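Side-chain contacts in 5,10-methylenetetrahydromethanopterin reductase (Methanopyrus kandleri, PDB 1EZW), which catalyses the reversible, coenzyme F420-dependent reduction of methylenetetrahydromethanopterin to methyltetrahydromethanopterin in methanogenesis from carbon dioxide: residues H39-S44 against F103-L108; K18-I23 against L49-V54. All coordinates share one frame; numbering follows the deposited sequence. Where two conformers were deposited one is given.

Contact 1. Residues H39-S44 against F103-L108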
ATOM      1  N   HIS A  39       7.981   1.392 -21.577  0.70 18.38           N
ATOM      2  CA  HIS A  39       7.427   1.581 -22.940  0.70 17.96           C
ATOM      3  C   HIS A  39       6.063   2.243 -22.771  0.70 16.97           C
ATOM      4  O   HIS A  39       5.249   1.735 -21.996  0.70 15.64           O
ATOM      5  CB  HIS A  39       7.242   0.229 -23.656  0.70 21.15           C
ATOM      6  CG  HIS A  39       8.529  -0.416 -24.070  0.70 22.70           C
ATOM      7  ND1 HIS A  39       8.584  -1.658 -24.668  0.70 24.48           N
ATOM      8  CD2 HIS A  39       9.809   0.021 -23.987  0.70 24.24           C
ATOM      9  CE1 HIS A  39       9.844  -1.958 -24.932  0.70 24.58           C
ATOM     10  NE2 HIS A  39      10.607  -0.957 -24.526  0.70 25.44           N
ATOM     11  N   TYR A  40       5.805   3.329 -23.519  1.00 16.55           N
ATOM     12  CA  TYR A  40       4.562   4.086 -23.378  1.00 17.03           C
ATOM     13  C   TYR A  40       3.314   3.225 -23.551  1.00 16.23           C
ATOM     14  O   TYR A  40       2.246   3.549 -23.008  1.00 16.38           O
ATOM     15  CB  TYR A  40       4.525   5.245 -24.412  1.00 17.50           C
ATOM     16  CG  TYR A  40       4.078   4.741 -25.766  1.00 19.01           C
ATOM     17  CD1 TYR A  40       2.712   4.642 -26.068  1.00 16.63           C
ATOM     18  CD2 TYR A  40       5.003   4.114 -26.632  1.00 17.78           C
ATOM     19  CE1 TYR A  40       2.255   3.909 -27.163  1.00 18.26           C
ATOM     20  CE2 TYR A  40       4.550   3.372 -27.747  1.00 18.78           C
ATOM     21  CZ  TYR A  40       3.194   3.262 -27.992  1.00 19.02           C
ATOM     22  OH  TYR A  40       2.739   2.421 -28.994  1.00 20.54           O
ATOM     23  N   ASN A  41       3.424   2.122 -24.305  1.00 16.20           N
ATOM     24  CA  ASN A  41       2.225   1.335 -24.556  1.00 17.20           C
ATOM     25  C   ASN A  41       1.770   0.492 -23.383  1.00 16.94           C
ATOM     26  O   ASN A  41       0.661  -0.012 -23.369  1.00 15.77           O
ATOM     27  CB  ASN A  41       2.406   0.428 -25.795  1.00 18.05           C
ATOM     28  CG  ASN A  41       3.661  -0.413 -25.730  1.00 20.28           C
ATOM     29  OD1 ASN A  41       4.752   0.101 -25.570  1.00 21.79           O
ATOM     30  ND2 ASN A  41       3.506  -1.711 -25.889  1.00 25.69           N
ATOM     31  N   ASN A  42       2.632   0.356 -22.389  1.00 15.89           N
ATOM     32  CA  ASN A  42       2.302  -0.471 -21.226  1.00 16.02           C
ATOM     33  C   ASN A  42       2.055   0.423 -20.034  1.00 16.07           C
ATOM     34  O   ASN A  42       2.073   1.648 -20.177  1.00 15.54           O
ATOM     35  CB  ASN A  42       3.469  -1.410 -20.950  1.00 17.21           C
ATOM     36  CG  ASN A  42       3.624  -2.437 -22.070  1.00 19.72           C
ATOM     37  OD1 ASN A  42       2.633  -2.971 -22.537  1.00 20.41           O
ATOM     38  ND2 ASN A  42       4.844  -2.716 -22.474  1.00 22.24           N
ATOM     39  N   TYR A  43       1.807  -0.178 -18.866  1.00 14.29           N
ATOM     40  CA  TYR A  43       1.597   0.655 -17.677  1.00 14.79           C
ATOM     41  C   TYR A  43       2.948   1.334 -17.362  1.00 15.74           C
ATOM     42  O   TYR A  43       4.030   0.832 -17.677  1.00 17.67           O
ATOM     43  CB  TYR A  43       1.078  -0.192 -16.514  1.00 13.92           C
ATOM     44  CG  TYR A  43      -0.335  -0.655 -16.721  1.00 15.06           C
ATOM     45  CD1 TYR A  43      -0.612  -1.972 -17.105  1.00 15.69           C
ATOM     46  CD2 TYR A  43      -1.405   0.248 -16.535  1.00 15.86           C
ATOM     47  CE1 TYR A  43      -1.947  -2.402 -17.303  1.00 15.63           C
ATOM     48  CE2 TYR A  43      -2.718  -0.152 -16.719  1.00 15.49           C
ATOM     49  CZ  TYR A  43      -2.982  -1.477 -17.105  1.00 17.62           C
ATOM     50  OH  TYR A  43      -4.289  -1.854 -17.284  1.00 18.52           O
ATOM     51  N   SER A  44       2.888   2.505 -16.756  0.60 15.32           N
ATOM     52  CA  SER A  44       4.096   3.282 -16.542  0.60 15.13           C
ATOM     53  C   SER A  44       4.952   2.693 -15.466  0.60 15.09           C
ATOM     54  O   SER A  44       4.453   2.174 -14.474  0.60 15.61           O
ATOM     55  CB  SER A  44       3.740   4.728 -16.218  0.60 17.17           C
ATOM     56  OG  SER A  44       3.133   4.837 -14.944  0.60 18.70           O
ATOM     57  N   PHE A 103      10.211   3.562 -30.350  1.00 20.90           N
ATOM     58  CA  PHE A 103      10.387   4.921 -30.863  1.00 22.25           C
ATOM     59  C   PHE A 103       9.675   5.119 -32.201  1.00 23.54           C
ATOM     60  O   PHE A 103       9.046   6.157 -32.419  1.00 22.54           O
ATOM     61  CB  PHE A 103      11.874   5.278 -30.932  1.00 22.28           C
ATOM     62  CG  PHE A 103      12.425   5.810 -29.635  1.00 22.61           C
ATOM     63  CD1 PHE A 103      11.949   5.343 -28.394  1.00 23.68           C
ATOM     64  CD2 PHE A 103      13.440   6.757 -29.641  1.00 22.03           C
ATOM     65  CE1 PHE A 103      12.486   5.816 -27.195  1.00 22.01           C
ATOM     66  CE2 PHE A 103      13.979   7.241 -28.448  1.00 22.28           C
ATOM     67  CZ  PHE A 103      13.505   6.771 -27.220  1.00 20.44           C
ATOM     68  N   ASP A 104       9.698   4.113 -33.087  1.00 23.77           N
ATOM     69  CA  ASP A 104       8.961   4.296 -34.343  1.00 24.77           C
ATOM     70  C   ASP A 104       7.466   4.549 -34.067  1.00 24.36           C
ATOM     71  O   ASP A 104       6.833   5.436 -34.685  1.00 24.44           O
ATOM     72  CB  ASP A 104       9.114   3.065 -35.265  1.00 25.17           C
ATOM     73  CG  ASP A 104      10.508   2.962 -35.885  1.00 30.08           C
ATOM     74  OD1 ASP A 104      11.240   3.965 -35.899  1.00 30.23           O
ATOM     75  OD2 ASP A 104      10.860   1.863 -36.384  1.00 31.32           O
ATOM     76  N   LYS A 105       6.910   3.787 -33.124  1.00 23.11           N
ATOM     77  CA  LYS A 105       5.502   3.941 -32.791  1.00 21.45           C
ATOM     78  C   LYS A 105       5.258   5.339 -32.234  1.00 21.07           C
ATOM     79  O   LYS A 105       4.259   5.947 -32.553  1.00 21.94           O
ATOM     80  CB  LYS A 105       5.052   2.908 -31.743  1.00 23.42           C
ATOM     81  CG  LYS A 105       4.945   1.461 -32.258  1.00 26.17           C
ATOM     82  CD  LYS A 105       4.713   0.548 -31.055  1.00 29.13           C
ATOM     83  CE  LYS A 105       4.712  -0.938 -31.399  1.00 34.35           C
ATOM     84  NZ  LYS A 105       4.700  -1.691 -30.089  1.00 33.66           N
ATOM     85  N   MET A 106       6.170   5.833 -31.400  1.00 20.99           N
ATOM     86  CA  MET A 106       5.993   7.155 -30.791  1.00 21.45           C
ATOM     87  C   MET A 106       6.166   8.301 -31.771  1.00 22.64           C
ATOM     88  O   MET A 106       5.638   9.382 -31.532  1.00 21.89           O
ATOM     89  CB  MET A 106       6.982   7.356 -29.647  1.00 21.63           C
ATOM     90  CG  MET A 106       6.808   6.353 -28.526  1.00 18.07           C
ATOM     91  SD  MET A 106       7.898   6.671 -27.136  1.00 19.58           S
ATOM     92  CE  MET A 106       6.935   8.026 -26.303  1.00 18.79           C
ATOM     93  N   GLY A 107       6.934   8.063 -32.835  1.00 22.56           N
ATOM     94  CA  GLY A 107       7.193   9.099 -33.825  1.00 23.38           C
ATOM     95  C   GLY A 107       8.579   9.697 -33.635  1.00 23.45           C
ATOM     96  O   GLY A 107       8.926  10.691 -34.255  1.00 24.53           O
ATOM     97  N   LEU A 108       9.399   9.107 -32.774  1.00 22.59           N
ATOM     98  CA  LEU A 108      10.734   9.624 -32.539  1.00 23.52           C
ATOM     99  C   LEU A 108      11.711   8.863 -33.419  1.00 25.24           C
ATOM    100  O   LEU A 108      11.528   7.681 -33.662  1.00 26.47           O
ATOM    101  CB  LEU A 108      11.140   9.406 -31.079  1.00 24.87           C
ATOM    102  CG  LEU A 108      10.404  10.256 -30.040  1.00 25.48           C
ATOM    103  CD1 LEU A 108      10.883   9.834 -28.637  1.00 23.67           C
ATOM    104  CD2 LEU A 108      10.707  11.745 -30.271  1.00 25.30           C
TER

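Contact 2. Residues K18-I23 against L49-V54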
ATOM      1  N   LYS A  18      -0.715  -7.749 -10.465  1.00 14.57           N
ATOM      2  CA  LYS A  18      -0.109  -9.063 -10.740  1.00 15.29           C
ATOM      3  C   LYS A  18       1.407  -8.883 -10.841  1.00 16.00           C
ATOM      4  O   LYS A  18       2.187  -9.675 -10.281  1.00 16.96           O
ATOM      5  CB  LYS A  18      -0.662  -9.634 -12.043  1.00 16.87           C
ATOM      6  CG  LYS A  18       0.102 -10.862 -12.591  1.00 18.33           C
ATOM      7  CD  LYS A  18       0.123 -12.018 -11.619  1.00 21.44           C
ATOM      8  CE  LYS A  18      -1.237 -12.660 -11.459  1.00 23.85           C
ATOM      9  NZ  LYS A  18      -1.673 -13.225 -12.734  1.00 25.87           N
ATOM     10  N   ILE A  19       1.811  -7.810 -11.519  1.00 15.76           N
ATOM     11  CA  ILE A  19       3.236  -7.534 -11.671  1.00 16.62           C
ATOM     12  C   ILE A  19       3.823  -7.333 -10.261  1.00 18.14           C
ATOM     13  O   ILE A  19       4.865  -7.929  -9.916  1.00 17.07           O
ATOM     14  CB  ILE A  19       3.495  -6.270 -12.534  1.00 18.31           C
ATOM     15  CG1 ILE A  19       2.974  -6.438 -13.981  1.00 17.79           C
ATOM     16  CG2 ILE A  19       5.031  -5.978 -12.546  1.00 18.62           C
ATOM     17  CD1 ILE A  19       3.561  -7.653 -14.743  1.00 21.88           C
ATOM     18  N   ALA A  20       3.167  -6.531  -9.409  1.00 16.71           N
ATOM     19  CA  ALA A  20       3.654  -6.341  -8.031  1.00 18.61           C
ATOM     20  C   ALA A  20       3.719  -7.661  -7.262  1.00 17.67           C
ATOM     21  O   ALA A  20       4.687  -7.931  -6.560  1.00 17.26           O
ATOM     22  CB  ALA A  20       2.740  -5.326  -7.291  1.00 18.06           C
ATOM     23  N   HIS A  21       2.657  -8.482  -7.356  1.00 15.02           N
ATOM     24  CA  HIS A  21       2.642  -9.787  -6.702  1.00 15.07           C
ATOM     25  C   HIS A  21       3.837 -10.664  -7.161  1.00 15.89           C
ATOM     26  O   HIS A  21       4.478 -11.308  -6.303  1.00 15.82           O
ATOM     27  CB  HIS A  21       1.320 -10.504  -7.077  1.00 15.34           C
ATOM     28  CG  HIS A  21       1.298 -11.972  -6.732  1.00 15.28           C
ATOM     29  ND1 HIS A  21       1.333 -12.447  -5.435  1.00 14.92           N
ATOM     30  CD2 HIS A  21       1.305 -13.065  -7.529  1.00 14.78           C
ATOM     31  CE1 HIS A  21       1.363 -13.762  -5.454  1.00 15.88           C
ATOM     32  NE2 HIS A  21       1.349 -14.167  -6.708  1.00 17.60           N
ATOM     33  N   LEU A  22       4.127 -10.680  -8.470  1.00 15.29           N
ATOM     34  CA  LEU A  22       5.230 -11.533  -8.956  1.00 15.40           C
ATOM     35  C   LEU A  22       6.562 -11.036  -8.438  1.00 15.61           C
ATOM     36  O   LEU A  22       7.463 -11.831  -8.099  1.00 16.17           O
ATOM     37  CB  LEU A  22       5.236 -11.632 -10.485  1.00 16.73           C
ATOM     38  CG  LEU A  22       4.036 -12.442 -11.018  1.00 18.63           C
ATOM     39  CD1 LEU A  22       4.078 -12.346 -12.553  1.00 20.98           C
ATOM     40  CD2 LEU A  22       4.053 -13.923 -10.549  1.00 20.54           C
ATOM     41  N   ILE A  23       6.672  -9.723  -8.291  1.00 13.87           N
ATOM     42  CA  ILE A  23       7.927  -9.194  -7.732  1.00 14.17           C
ATOM     43  C   ILE A  23       8.063  -9.609  -6.259  1.00 15.51           C
ATOM     44  O   ILE A  23       9.169  -9.952  -5.808  1.00 16.23           O
ATOM     45  CB  ILE A  23       7.987  -7.670  -7.896  1.00 14.45           C
ATOM     46  CG1 ILE A  23       8.125  -7.344  -9.395  1.00 15.63           C
ATOM     47  CG2 ILE A  23       9.216  -7.096  -7.145  1.00 13.27           C
ATOM     48  CD1 ILE A  23       8.100  -5.821  -9.744  1.00 17.68           C
ATOM     49  N   LEU A  49       6.255   0.404 -10.406  1.00 13.30           N
ATOM     50  CA  LEU A  49       7.293   0.230  -9.374  1.00 15.35           C
ATOM     51  C   LEU A  49       6.933   0.834  -8.020  1.00 15.77           C
ATOM     52  O   LEU A  49       7.374   0.325  -6.996  1.00 15.39           O
ATOM     53  CB  LEU A  49       8.629   0.785  -9.878  1.00 15.16           C
ATOM     54  CG  LEU A  49       9.291  -0.055 -10.982  1.00 16.08           C
ATOM     55  CD1 LEU A  49      10.434   0.805 -11.574  1.00 16.75           C
ATOM     56  CD2 LEU A  49       9.811  -1.364 -10.445  1.00 17.16           C
ATOM     57  N   THR A  50       6.132   1.895  -7.995  1.00 15.39           N
ATOM     58  CA  THR A  50       5.710   2.446  -6.719  1.00 13.79           C
ATOM     59  C   THR A  50       4.774   1.433  -6.049  1.00 13.86           C
ATOM     60  O   THR A  50       4.886   1.160  -4.855  1.00 13.20           O
ATOM     61  CB  THR A  50       5.010   3.810  -6.906  1.00 15.12           C
ATOM     62  OG1 THR A  50       5.960   4.742  -7.440  1.00 15.58           O
ATOM     63  CG2 THR A  50       4.574   4.353  -5.529  1.00 14.68           C
ATOM     64  N   LEU A  51       3.885   0.833  -6.830  1.00 13.51           N
ATOM     65  CA  LEU A  51       2.987  -0.182  -6.255  1.00 13.42           C
ATOM     66  C   LEU A  51       3.851  -1.380  -5.789  1.00 13.43           C
ATOM     67  O   LEU A  51       3.664  -1.918  -4.704  1.00 14.08           O
ATOM     68  CB  LEU A  51       2.009  -0.660  -7.310  1.00 14.49           C
ATOM     69  CG  LEU A  51       0.990  -1.717  -6.874  1.00 15.13           C
ATOM     70  CD1 LEU A  51       0.083  -1.157  -5.738  1.00 17.35           C
ATOM     71  CD2 LEU A  51       0.186  -2.102  -8.091  1.00 16.04           C
ATOM     72  N   ALA A  52       4.823  -1.788  -6.603  1.00 14.58           N
ATOM     73  CA  ALA A  52       5.676  -2.909  -6.165  1.00 14.23           C
ATOM     74  C   ALA A  52       6.458  -2.542  -4.914  1.00 14.35           C
ATOM     75  O   ALA A  52       6.694  -3.426  -4.036  1.00 15.41           O
ATOM     76  CB  ALA A  52       6.663  -3.314  -7.317  1.00 14.99           C
ATOM     77  N   ALA A  53       6.884  -1.286  -4.810  1.00 14.96           N
ATOM     78  CA  ALA A  53       7.640  -0.835  -3.631  1.00 15.82           C
ATOM     79  C   ALA A  53       6.823  -0.989  -2.350  1.00 17.32           C
ATOM     80  O   ALA A  53       7.359  -1.315  -1.288  1.00 16.71           O
ATOM     81  CB  ALA A  53       8.074   0.625  -3.772  1.00 16.50           C
ATOM     82  N   VAL A  54       5.531  -0.743  -2.452  1.00 15.36           N
ATOM     83  CA  VAL A  54       4.611  -0.834  -1.319  1.00 16.01           C
ATOM     84  C   VAL A  54       4.397  -2.293  -0.842  1.00 16.58           C
ATOM     85  O   VAL A  54       4.228  -2.552   0.369  1.00 17.72           O
ATOM     86  CB  VAL A  54       3.272  -0.167  -1.791  1.00 20.29           C
ATOM     87  CG1 VAL A  54       2.092  -0.568  -0.971  1.00 26.08           C
ATOM     88  CG2 VAL A  54       3.486   1.358  -1.748  1.00 22.31           C
TER

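Contact 1. Residues H39-S44 against F103-L108
Y40 and M106 form an oblique Met-aromatic contact that joins the loop after strand 33-36 of the (βα)8 barrel to the end of helix 100-106. The two side chains run antiparallel alongside one another. M106 CG comes within 3.4 Å of Y40 CD2, while M106 SD lies 5.0 Å from the centre of the Y40 ring, 60° off its normal. M106 is bent at its last torsion, which turns the methyl CE back to 4.1 Å from Y40 CB. Residues 39-42 make a type I turn; Y40 CG, set between the backbone N and carbonyl carbon (chi1 82°), directs the ring toward helix 100-106, with N41 CB 3.6 Å above one face, near the rim. The straight chain of K105 lies roughly perpendicular to the tyrosine, and its methylenes pass the phenol oxygen: Y40 OH is 3.6 Å from K105 CB. Both polar ends then meet D160 of a second subunit, Y40 OH by a hydrogen bond to the backbone O and K105 NZ by a salt bridge. A leucine in place of the tyrosine would probably deprive M106 of its aromatic partner and leave that D160 carbonyl without its hydroxyl mate. Just past M106, the helix ends in a Schellman motif with G107 as its positive-phi residue. The lysine's nearest approach to the phenol is K105 CD, 3.4 Å from Y40 OH.

Contact 2. Residues K18-I23 against L49-V54
The 2.8 Å hydrogen bond from A53 N to L49 O closes the helical turn that presents L51 and A52 to A20 and I23. On the facing helix, L22 N bonds to K18 O in the same way. Between them the contact is apolar, with an alanine pair, A20 and A52, at its centre: A20 CB rests 4.0 Å from A52 CA, practically on the opposing backbone, and the CA atoms of this pair are only 4.4 Å apart. The segments belong to helices 16-28 and 45-54, which follow strands 5-10 and 33-36 as neighbouring βα units of the TIM barrel. The axes of segments 18-23 and 49-54 approach to 8.7 Å and cross at -45°. L51 flanks the alanine pair: with CG anti to the backbone N (chi1 -180°), its branch point is set beside A20, CG lying 4.0 Å from A20 CB. The leucine also packs on V54 of the second subunit and I55 of the third. I23 works from the other helix, its CG1 arm extended (chi2 176°) to bring CD1 within 3.8 Å of A52 CB. I23 also touches L61 of strand 60-63 and T56, whose hydroxyl bonds to A52 O; T56 and S57 belong to the magnesium site.

From the N terminus the chain meets 18-23, 39-44, 49-54 and 103-108 in turn, so the two contacts alternate and their loops cross. Contact 2 closes a loop of 25 residues that contains strand 33-36 and the loop 39-44. Contact 1 begins in that loop and closes a longer one of 58 residues, through helix 45-54, strand 60-63, helix 73-86 and strand 93-95. Contact 2 thus pairs two successive outer helices of the barrel, whereas contact 1 ties the loop after strand 33-36 to the C-terminal end of helix 100-106. Their centres lie 21 Å apart, with helix 45-54 starting directly after 39-44, and both reach the second subunit.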